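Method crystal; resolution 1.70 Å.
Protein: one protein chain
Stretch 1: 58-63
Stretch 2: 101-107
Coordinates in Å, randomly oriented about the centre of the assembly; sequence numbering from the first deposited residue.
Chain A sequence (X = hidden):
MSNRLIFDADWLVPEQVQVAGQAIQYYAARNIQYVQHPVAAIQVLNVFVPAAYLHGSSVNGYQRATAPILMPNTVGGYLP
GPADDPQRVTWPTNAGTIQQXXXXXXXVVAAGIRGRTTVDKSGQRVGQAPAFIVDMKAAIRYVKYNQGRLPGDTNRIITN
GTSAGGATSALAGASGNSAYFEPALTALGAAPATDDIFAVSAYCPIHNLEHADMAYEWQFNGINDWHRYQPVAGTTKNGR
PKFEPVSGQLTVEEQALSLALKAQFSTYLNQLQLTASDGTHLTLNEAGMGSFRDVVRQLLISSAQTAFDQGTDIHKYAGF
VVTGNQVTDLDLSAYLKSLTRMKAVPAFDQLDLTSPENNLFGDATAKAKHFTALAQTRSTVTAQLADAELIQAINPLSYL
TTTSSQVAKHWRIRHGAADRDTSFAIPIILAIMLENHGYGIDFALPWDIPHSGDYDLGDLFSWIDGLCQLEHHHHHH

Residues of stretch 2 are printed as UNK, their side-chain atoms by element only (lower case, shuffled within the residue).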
# COMPACT_ATOMS: atom_id res chain seq x y z
N SER A 58 -12.60 2.44 -29.60
CA SER A 58 -12.43 1.58 -28.44
C SER A 58 -11.08 0.90 -28.35
O SER A 58 -10.32 0.82 -29.32
CB SER A 58 -13.52 0.51 -28.45
OG SER A 58 -13.40 -0.33 -29.59
N VAL A 59 -10.78 0.41 -27.14
CA VAL A 59 -9.55 -0.30 -26.86
C VAL A 59 -9.88 -1.42 -25.88
O VAL A 59 -10.41 -1.16 -24.80
CB VAL A 59 -8.49 0.60 -26.19
CG1 VAL A 59 -7.22 -0.21 -25.93
CG2 VAL A 59 -8.19 1.81 -27.05
N ASN A 60 -9.59 -2.66 -26.26
CA ASN A 60 -9.85 -3.80 -25.39
C ASN A 60 -11.30 -3.82 -24.89
O ASN A 60 -11.57 -4.21 -23.75
CB ASN A 60 -8.86 -3.76 -24.21
CG ASN A 60 -8.93 -4.99 -23.34
OD1 ASN A 60 -8.93 -6.12 -23.83
ND2 ASN A 60 -8.97 -4.78 -22.02
N GLY A 61 -12.22 -3.40 -25.75
CA GLY A 61 -13.63 -3.39 -25.38
C GLY A 61 -14.10 -2.17 -24.61
O GLY A 61 -15.29 -2.04 -24.32
N TYR A 62 -13.18 -1.27 -24.28
CA TYR A 62 -13.54 -0.06 -23.54
C TYR A 62 -13.63 1.15 -24.46
O TYR A 62 -13.02 1.19 -25.53
CB TYR A 62 -12.49 0.26 -22.47
CG TYR A 62 -12.34 -0.78 -21.39
CD1 TYR A 62 -11.18 -1.56 -21.30
CD2 TYR A 62 -13.32 -0.95 -20.41
CE1 TYR A 62 -10.99 -2.47 -20.26
CE2 TYR A 62 -13.14 -1.86 -19.37
CZ TYR A 62 -11.98 -2.62 -19.30
OH TYR A 62 -11.79 -3.50 -18.26
N GLN A 63 -14.41 2.14 -24.03
CA GLN A 63 -14.57 3.38 -24.77
C GLN A 63 -14.35 4.52 -23.80
O GLN A 63 -14.18 4.29 -22.60
CB GLN A 63 -15.98 3.48 -25.37
CG GLN A 63 -16.22 2.53 -26.54
CD GLN A 63 -17.55 2.77 -27.22
OE1 GLN A 63 -18.60 2.62 -26.61
NE2 GLN A 63 -17.50 3.16 -28.49
N UNK A 101 -1.05 -0.01 -18.96
CA UNK A 101 -2.44 0.34 -18.66
C UNK A 101 -3.08 1.05 -19.85
O UNK A 101 -4.23 0.79 -20.20
c UNK A 101 -2.49 1.24 -17.43
N UNK A 102 -2.33 1.95 -20.48
CA UNK A 102 -2.83 2.69 -21.64
C UNK A 102 -3.09 1.72 -22.78
O UNK A 102 -4.10 1.81 -23.48
c UNK A 102 -2.98 5.72 -21.10
c UNK A 102 -0.49 5.78 -21.45
c UNK A 102 -1.81 3.75 -22.06
c UNK A 102 -1.69 4.92 -21.08
N UNK A 103 -2.17 0.77 -22.95
CA UNK A 103 -2.28 -0.24 -23.99
C UNK A 103 -3.52 -1.10 -23.74
O UNK A 103 -4.17 -1.58 -24.68
c UNK A 103 0.35 -2.93 -25.03
n UNK A 103 -0.59 -5.06 -25.92
c UNK A 103 -0.98 -2.20 -25.05
c UNK A 103 -1.02 -1.12 -23.98
c UNK A 103 0.43 -4.00 -26.11
N UNK A 104 -3.86 -1.28 -22.47
CA UNK A 104 -5.01 -2.08 -22.06
C UNK A 104 -6.33 -1.31 -22.17
O UNK A 104 -7.41 -1.89 -21.97
c UNK A 104 -5.76 -3.66 -20.18
n UNK A 104 -6.26 -8.27 -19.29
c UNK A 104 -4.82 -2.56 -20.62
c UNK A 104 -5.30 -5.02 -20.70
n UNK A 104 -6.02 -6.11 -20.06
c UNK A 104 -5.53 -7.34 -19.89
n UNK A 104 -4.31 -7.63 -20.31
N UNK A 105 -6.25 -0.02 -22.47
CA UNK A 105 -7.45 0.79 -22.61
C UNK A 105 -7.88 1.55 -21.37
O UNK A 105 -8.98 2.10 -21.33
N UNK A 106 -7.03 1.60 -20.36
CA UNK A 106 -7.36 2.32 -19.13
C UNK A 106 -6.95 3.78 -19.21
O UNK A 106 -5.94 4.11 -19.83
o UNK A 106 -7.33 -3.84 -17.01
c UNK A 106 -5.95 -0.47 -16.89
c UNK A 106 -8.09 -1.81 -18.03
c UNK A 106 -6.85 0.25 -17.68
c UNK A 106 -6.11 -1.83 -16.66
c UNK A 106 -7.18 -2.49 -17.23
c UNK A 106 -6.64 1.72 -17.92
c UNK A 106 -7.92 -0.44 -18.25
N UNK A 107 -7.74 4.64 -18.58
CA UNK A 107 -7.38 6.05 -18.50
C UNK A 107 -6.55 6.05 -17.22
O UNK A 107 -6.85 5.30 -16.29
c UNK A 107 -8.62 6.95 -18.34
c UNK A 107 -9.32 7.10 -19.68
c UNK A 107 -8.21 8.33 -17.82

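Position 101 carries a single side-chain carbon and lies out of reach of stretch 1, buried within a helix that begins earlier in the chain. One carbon and nothing beyond it is alanine. Its part is played by the backbone: the carbonyl O of Ala 101 accepts a bond from the N of position 106, 2.9 Å away.

Position 102 has four carbons, forked at the second, and its CA-to-CB bond points away from stretch 1. A fork one carbon beyond CB is leucine. The side chain is buried, and Leu 102 meets the other stretch only marginally, through its backbone.

At position 103 four carbons run in a row and end in a nitrogen. The CA-to-CB bond points away and the residue is exposed, yet the backbone O of position 103 lies 3.6 Å from Val 59 CG1. The chain is that of lysine, and Lys 103 takes part through its backbone.

Position 104 shows three carbons, a nitrogen, then a carbon bearing two more nitrogens; its backbone O lies close to Asn 60 and Tyr 62. That guanidinium identifies arginine. The CA-to-CB bond points away, but the end of the side chain comes nearer, bringing Arg 104 NE to 3.8 Å from Asn 60 ND2, a contact without a hydrogen bond. The polar link is made by the backbone instead: Asn 60 ND2 donates a weak hydrogen bond to Arg 104 O, 3.3 Å long and bent to 133°. Arg 104 O also sits at the edge of the Tyr 62 ring, 3.8 Å from Tyr 62 CD1.

Position 105 has no side-chain atoms, its phi of 95° is positive, and the CA of position 105 receives Val 59 CG1 at 3.5 Å. This is glycine. Gly 105 leaves the helix in a Schellman motif, where a CB would jam against the preceding carbonyl O; an ideal CB on Gly 105 would also point toward stretch 1 and fall 2.7 Å from Val 59 O, a clash.

Position 106 has one carbon leading to a six-carbon ring that bears an oxygen, and this ring meets the Tyr 62 ring. It is tyrosine. Although its CA-to-CB bond points away, the ring swings back with chi1 at -55° (m), and CE2 of Tyr 106 reaches CE1 of Tyr 62 at 3.7 Å. The ring planes are inclined at 69°.

Position 107 has three side-chain carbons, one carrying the other two. Branching directly at CB is valine, and Val 107 does not touch stretch 1.

The contact joins a type I' turn, Val 59 to Tyr 62, to a helix terminus. The turn is pinned by paired backbone bonds, Val 59 N to Tyr 62 O at 2.9 Å and Tyr 62 N to Val 59 O at 2.8 Å, and Val 59, Asn 60 and Tyr 62 all direct their CB atoms toward the other stretch. The rule to read is fit before polarity: glycine opens the space, Val 59 packs against the backbone, and the tyrosine pair extends the apolar contact.

Stretch 2 (101-107) ALKRGYV
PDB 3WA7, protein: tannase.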